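PDB 5ZQA: Lmo2812 protein from Listeria monocytogenes EGD-e, which is penicillin-binding protein D2, a peptidase S11 family member that probably acts as a serine-type D-Ala-D-Ala carboxypeptidase in peptidoglycan synthesis. Local coordinates for residues 61-66 / 225-230; 65-69 / 118-124; 124-128 / 160-164. All blocks are in the same frame, centred on the assembly; numbering follows the deposited sequence.

Contact 1: residues 61-66 / 225-230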
# COMPACT_ATOMS: atom_id res chain seq x y z
N ALA A 61 1.39 -8.97 -0.20
CA ALA A 61 -0.05 -8.94 0.09
C ALA A 61 -0.70 -7.60 -0.30
O ALA A 61 -0.50 -7.13 -1.42
CB ALA A 61 -0.28 -9.25 1.56
N SER A 62 -1.44 -6.98 0.61
CA SER A 62 -2.17 -5.74 0.30
C SER A 62 -1.29 -4.53 -0.01
O SER A 62 -1.81 -3.48 -0.42
CB SER A 62 -3.11 -5.38 1.44
OG SER A 62 -4.28 -6.20 1.40
N LEU A 63 0.02 -4.63 0.16
CA LEU A 63 0.87 -3.52 -0.28
C LEU A 63 0.71 -3.37 -1.79
O LEU A 63 0.96 -2.29 -2.34
CB LEU A 63 2.34 -3.73 0.10
CG LEU A 63 2.62 -3.88 1.61
CD1 LEU A 63 4.11 -4.07 1.85
CD2 LEU A 63 2.10 -2.67 2.38
N SER A 64 0.26 -4.44 -2.45
CA SER A 64 -0.07 -4.40 -3.88
C SER A 64 -1.05 -3.29 -4.23
O SER A 64 -1.05 -2.77 -5.36
CB SER A 64 -0.68 -5.72 -4.34
OG SER A 64 0.22 -6.80 -4.16
N LYS A 65 -1.91 -2.93 -3.27
CA LYS A 65 -2.90 -1.90 -3.52
C LYS A 65 -2.30 -0.53 -3.82
O LYS A 65 -2.98 0.32 -4.39
CB LYS A 65 -3.85 -1.79 -2.32
CG LYS A 65 -4.72 -3.03 -2.14
CD LYS A 65 -5.52 -2.93 -0.85
CE LYS A 65 -6.59 -4.03 -0.78
NZ LYS A 65 -5.99 -5.34 -0.47
N LEU A 66 -1.03 -0.32 -3.49
CA LEU A 66 -0.38 0.93 -3.85
C LEU A 66 -0.20 1.03 -5.37
O LEU A 66 -0.29 2.12 -5.93
CB LEU A 66 0.97 1.09 -3.16
CG LEU A 66 0.85 1.27 -1.64
CD1 LEU A 66 2.21 1.30 -0.97
CD2 LEU A 66 0.08 2.55 -1.29
N LEU A 225 1.74 4.95 4.96
CA LEU A 225 1.12 4.81 3.65
C LEU A 225 0.17 3.60 3.52
O LEU A 225 -0.94 3.74 3.02
CB LEU A 225 2.22 4.71 2.59
CG LEU A 225 1.88 4.94 1.12
CD1 LEU A 225 1.26 6.32 0.91
CD2 LEU A 225 3.14 4.81 0.29
N LYS A 226 0.61 2.41 3.91
CA LYS A 226 -0.21 1.22 3.68
C LYS A 226 0.24 0.01 4.48
O LYS A 226 1.43 -0.29 4.54
CB LYS A 226 -0.19 0.85 2.19
CG LYS A 226 -1.16 -0.28 1.80
CD LYS A 226 -2.61 0.19 1.73
CE LYS A 226 -3.58 -0.97 1.65
NZ LYS A 226 -3.70 -1.70 2.96
N THR A 227 -0.73 -0.71 5.05
CA THR A 227 -0.49 -1.97 5.75
C THR A 227 -0.70 -3.18 4.85
O THR A 227 -1.32 -3.09 3.79
CB THR A 227 -1.46 -2.14 6.93
OG1 THR A 227 -2.81 -2.08 6.45
CG2 THR A 227 -1.27 -1.06 7.97
N GLY A 228 -0.19 -4.33 5.30
CA GLY A 228 -0.53 -5.61 4.69
C GLY A 228 -0.47 -6.69 5.75
O GLY A 228 0.27 -6.56 6.73
N PHE A 229 -1.26 -7.75 5.58
CA PHE A 229 -1.15 -8.93 6.43
C PHE A 229 -1.72 -10.18 5.80
O PHE A 229 -2.87 -10.19 5.38
CB PHE A 229 -1.85 -8.74 7.77
CG PHE A 229 -2.02 -10.04 8.51
CD1 PHE A 229 -0.92 -10.69 9.03
CD2 PHE A 229 -3.26 -10.65 8.61
CE1 PHE A 229 -1.05 -11.90 9.69
CE2 PHE A 229 -3.41 -11.85 9.26
CZ PHE A 229 -2.30 -12.48 9.80
N THR A 230 -0.90 -11.23 5.75
CA THR A 230 -1.34 -12.62 5.64
C THR A 230 -0.44 -13.46 6.53
O THR A 230 0.60 -12.99 6.99
CB THR A 230 -1.25 -13.18 4.22
OG1 THR A 230 0.12 -13.16 3.79
CG2 THR A 230 -2.11 -12.40 3.25
O HOH W 1 -2.81 -7.93 3.20
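K226 lies across S62 and K65, bringing together two signature motifs of penicillin-binding proteins: SxxK, leading into helix 65-77, and KTG (226-228) on strand 222-230. S62 is the predicted acyl-ester nucleophile. Of the chains here, K226 is the one folded twice. K226 CB rests on L66, 3.9 Å from L66 CD2; with CG anti to the backbone N (chi1 -173°) and a bend at chi2 (76°), the chain runs on past S62. K226 CE lies 3.7 Å from S62 O. A second bend at chi4 sets K226 NZ 2.9 Å from T227 O, to which it donates, and NZ is also hydrogen-bonded to S122 OG. K65, crossing K226 at a slant, stays extended until chi4 (75°), whose turn delivers K65 NZ to S62 OG at 2.7 Å. L63 CD2 packs on the carbonyl K226 O at 3.3 Å, and L66 CD1 meets L225 CD2 at 3.8 Å. L225 and K226 form a classic beta bulge opposite I238 of strand 236-243. Water 1 accepts from S62 N (3.1 Å) and from F229 N (2.8 Å), the two backbone amides expected to make the oxyanion hole in this family.

Contact 2: residues 65-69 / 118-124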
# COMPACT_ATOMS: atom_id res chain seq x y z
N LYS A 65 -1.91 -2.93 -3.27
CA LYS A 65 -2.90 -1.90 -3.52
C LYS A 65 -2.30 -0.53 -3.82
O LYS A 65 -2.98 0.32 -4.39
CB LYS A 65 -3.85 -1.79 -2.32
CG LYS A 65 -4.72 -3.03 -2.14
CD LYS A 65 -5.52 -2.93 -0.85
CE LYS A 65 -6.59 -4.03 -0.78
NZ LYS A 65 -5.99 -5.34 -0.47
N LEU A 66 -1.03 -0.32 -3.49
CA LEU A 66 -0.38 0.93 -3.85
C LEU A 66 -0.20 1.03 -5.37
O LEU A 66 -0.29 2.12 -5.93
CB LEU A 66 0.97 1.09 -3.16
CG LEU A 66 0.85 1.27 -1.64
CD1 LEU A 66 2.21 1.30 -0.97
CD2 LEU A 66 0.08 2.55 -1.29
N MET A 67 0.03 -0.10 -6.03
CA MET A 67 0.17 -0.07 -7.48
C MET A 67 -1.21 0.12 -8.11
O MET A 67 -1.35 0.87 -9.09
CB MET A 67 0.82 -1.33 -8.03
CG MET A 67 0.84 -1.37 -9.57
SD MET A 67 1.74 0.00 -10.33
CE MET A 67 3.43 -0.60 -10.21
N THR A 68 -2.22 -0.53 -7.56
CA THR A 68 -3.58 -0.30 -8.04
C THR A 68 -3.97 1.17 -7.86
O THR A 68 -4.54 1.76 -8.77
CB THR A 68 -4.57 -1.24 -7.34
OG1 THR A 68 -4.11 -2.59 -7.54
CG2 THR A 68 -6.00 -1.11 -7.90
N ALA A 69 -3.64 1.75 -6.70
CA ALA A 69 -3.90 3.18 -6.47
C ALA A 69 -3.21 4.04 -7.52
O ALA A 69 -3.82 4.96 -8.07
CB ALA A 69 -3.45 3.59 -5.06
N MET A 118 -10.14 0.78 -0.44
CA MET A 118 -8.91 0.05 -0.72
C MET A 118 -7.75 0.55 0.13
O MET A 118 -7.04 -0.24 0.76
CB MET A 118 -8.60 0.16 -2.21
CG MET A 118 -7.29 -0.43 -2.62
SD MET A 118 -7.06 -0.33 -4.40
CE MET A 118 -6.61 1.40 -4.59
N LEU A 119 -7.55 1.87 0.19
CA LEU A 119 -6.37 2.41 0.87
C LEU A 119 -6.52 2.45 2.39
O LEU A 119 -5.54 2.25 3.11
CB LEU A 119 -6.05 3.81 0.34
CG LEU A 119 -5.46 3.88 -1.06
CD1 LEU A 119 -5.18 5.33 -1.40
CD2 LEU A 119 -4.19 3.04 -1.16
N THR A 120 -7.74 2.69 2.86
CA THR A 120 -7.99 2.94 4.29
C THR A 120 -8.19 1.65 5.08
O THR A 120 -7.47 1.39 6.06
CB THR A 120 -9.22 3.86 4.46
OG1 THR A 120 -8.97 5.11 3.81
CG2 THR A 120 -9.50 4.14 5.92
N MET A 121 -9.14 0.83 4.65
CA MET A 121 -9.44 -0.41 5.38
C MET A 121 -8.91 -1.66 4.69
O MET A 121 -9.13 -2.78 5.18
CB MET A 121 -10.96 -0.56 5.59
CG MET A 121 -11.77 -0.75 4.31
SD MET A 121 -13.47 -1.27 4.61
CE MET A 121 -13.22 -2.98 5.09
N SER A 122 -8.23 -1.48 3.57
CA SER A 122 -7.60 -2.57 2.82
C SER A 122 -8.67 -3.51 2.25
O SER A 122 -8.56 -4.73 2.33
CB SER A 122 -6.62 -3.34 3.72
OG SER A 122 -5.56 -3.86 2.94
N ALA A 123 -9.70 -2.92 1.67
CA ALA A 123 -10.80 -3.71 1.11
C ALA A 123 -10.38 -4.40 -0.20
O ALA A 123 -10.14 -3.74 -1.22
CB ALA A 123 -12.03 -2.83 0.88
N ASN A 124 -10.29 -5.72 -0.17
CA ASN A 124 -9.85 -6.49 -1.33
C ASN A 124 -10.83 -6.45 -2.48
O ASN A 124 -10.42 -6.37 -3.65
CB ASN A 124 -9.60 -7.94 -0.94
CG ASN A 124 -8.41 -8.10 -0.05
OD1 ASN A 124 -7.28 -7.95 -0.50
ND2 ASN A 124 -8.65 -8.38 1.23
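M118 runs alongside K65 in the opposite direction where the end of helix 111-120 packs on the first turns of helix 65-77. S122, A123 and N124, one residue beyond helix 111-120, form the SxN motif of penicillin-binding proteins, and S122 is a predicted active-site residue. The main bump is the M118 side chain, lying over a hollow edged by K65, T68 and A69. Its chain is extended through chi1 and chi2, which places M118 CG 3.5 Å from K65 CD and M118 SD 3.7 Å from T68 CG2. The turn at chi3 (77°) then sets M118 CE 3.7 Å from A69 N, on the helix backbone. The small A69 methyl rests against the notch between M118 CE, 3.9 Å from A69 CB, and L119 CD2, 4.0 Å from it. L119 CD2 also lies 4.3 Å from L66 CD2, closing the apolar patch on this side. A127 and L130 of helix 124-135 back M118, so its side chain, rising from helix 111-120, is packed between helices 65-77 and 124-135.

Past M118 the chain leaves helical geometry at S122, where phi is positive (66°), and bends round the far end of K65. K65 CE lies 3.6 Å from A123 O in this bend, while S122 OG is engaged by K226 NZ and S62 OG. N124 meets the lysine at about a right angle. K65 NZ, also bonded to S62 OG and S162 O, donates to N124 OD1 over 2.9 Å, approaching from above the amide, 59° out of the carbonyl plane.

Contact 3: residues 124-128 / 160-164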
# COMPACT_ATOMS: atom_id res chain seq x y z
N ASN A 124 -10.29 -5.72 -0.17
CA ASN A 124 -9.85 -6.49 -1.33
C ASN A 124 -10.83 -6.45 -2.48
O ASN A 124 -10.42 -6.37 -3.65
CB ASN A 124 -9.60 -7.94 -0.94
CG ASN A 124 -8.41 -8.10 -0.05
OD1 ASN A 124 -7.28 -7.95 -0.50
ND2 ASN A 124 -8.65 -8.38 1.23
N ASP A 125 -12.12 -6.51 -2.18
CA ASP A 125 -13.11 -6.46 -3.23
C ASP A 125 -13.09 -5.10 -3.94
O ASP A 125 -13.22 -5.04 -5.17
CB ASP A 125 -14.52 -6.81 -2.71
CG ASP A 125 -14.94 -6.01 -1.46
OD1 ASP A 125 -14.13 -5.29 -0.86
OD2 ASP A 125 -16.13 -6.15 -1.08
N ALA A 126 -12.89 -4.01 -3.20
CA ALA A 126 -12.80 -2.69 -3.81
C ALA A 126 -11.64 -2.62 -4.81
O ALA A 126 -11.79 -2.12 -5.93
CB ALA A 126 -12.65 -1.62 -2.75
N ALA A 127 -10.49 -3.15 -4.41
CA ALA A 127 -9.33 -3.19 -5.29
C ALA A 127 -9.59 -3.99 -6.56
O ALA A 127 -9.25 -3.55 -7.66
CB ALA A 127 -8.13 -3.75 -4.54
N GLU A 128 -10.19 -5.17 -6.42
CA GLU A 128 -10.44 -6.03 -7.58
C GLU A 128 -11.42 -5.36 -8.54
O GLU A 128 -11.27 -5.48 -9.76
CB GLU A 128 -10.98 -7.39 -7.14
CG GLU A 128 -9.96 -8.26 -6.41
CD GLU A 128 -8.78 -8.64 -7.27
OE1 GLU A 128 -7.65 -8.74 -6.73
OE2 GLU A 128 -8.97 -8.84 -8.49
N SER A 160 -2.44 -9.66 -8.71
CA SER A 160 -3.84 -9.26 -8.57
C SER A 160 -3.93 -7.82 -8.10
O SER A 160 -2.99 -7.31 -7.50
CB SER A 160 -4.57 -10.17 -7.59
OG SER A 160 -4.10 -9.96 -6.26
N ALA A 161 -5.05 -7.15 -8.38
CA ALA A 161 -5.25 -5.77 -7.95
C ALA A 161 -5.21 -5.62 -6.42
O ALA A 161 -4.76 -4.59 -5.90
CB ALA A 161 -6.57 -5.24 -8.49
N SER A 162 -5.68 -6.64 -5.72
CA SER A 162 -5.76 -6.60 -4.27
C SER A 162 -4.48 -7.04 -3.57
O SER A 162 -4.18 -6.61 -2.45
CB SER A 162 -6.91 -7.49 -3.79
OG SER A 162 -6.71 -8.83 -4.22
N GLY A 163 -3.75 -7.94 -4.22
CA GLY A 163 -2.64 -8.60 -3.57
C GLY A 163 -3.02 -9.96 -3.00
O GLY A 163 -2.19 -10.63 -2.40
N LEU A 164 -4.28 -10.37 -3.17
CA LEU A 164 -4.67 -11.72 -2.79
C LEU A 164 -3.97 -12.70 -3.73
O LEU A 164 -3.78 -12.40 -4.90
CB LEU A 164 -6.19 -11.90 -2.88
CG LEU A 164 -7.03 -11.18 -1.83
CD1 LEU A 164 -8.52 -11.39 -2.11
CD2 LEU A 164 -6.68 -11.65 -0.43
O HOH W 2 -4.62 -8.61 -0.05
O HOH W 3 -6.89 -8.53 -10.08
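E128 reaches from helix 124-135 to S162, in the loop between helix 139-150 and strand 172-173, and its side chain can be followed outward atom by atom. From CB the chain carries E128 CG to within 4.0 Å of S162 OG, and the fold at chi2 (-63°) then turns CD toward the same hydroxyl. OE1 is gripped by two donors of one residue. S162 OG gives a 2.7 Å bond to E128 OE1, on the lone pair anti to the other oxygen. S162 N donates to E128 OE1 over 3.1 Å and approaches from above the carboxylate plane, 46° out of it. E128 OE2 receives a bond from water 3 at 2.6 Å, and that water in turn accepts from A161 N, so the carboxylate serves two successive amides, one directly and one through water.

The same S162 OG accepts from L164 N at 3.1 Å in an ST turn, while S160 OG accepts from G163 N and donates to L164 O. One residue earlier on the helix, A127 CB packs on S162 CA at 3.7 Å. At the N-terminal end of 124-128, the branched end of L164 crosses the amide of N124 obliquely, with L164 CG 3.5 Å from N124 OD1. N124 OD1, which accepts from K65 NZ, also takes a bond from water 2 (2.8 Å), and that water donates to S162 O as well.

With three donors around its carboxylate, E128 is probably held as an anion. Its two bonds to S162 are consistent with a second-shell role, positioning S162 O, an acceptor for NZ of the predicted catalytic K65.

In the fold
After the first two strands of the sheet, the chain enters helix 65-77, whose beginning serves both contact 1 and contact 2. Contact 2 closes first, when the end of helix 111-120 returns to 65-69. N124, shared with contact 3, starts helix 124-135, and contact 3 then closes a second, separate loop at 160-164. Contact 2 and contact 3 are therefore in series. Contact 1 closes last, at strand 222-230, and its span of 158 intervening residues encloses contact 3. It ties the mainly helical part to one edge strand of the five-stranded antiparallel sheet. K65 belongs to contacts 1 and 2 and reaches contact 3 through its NZ bonds to N124 OD1 and S162 O.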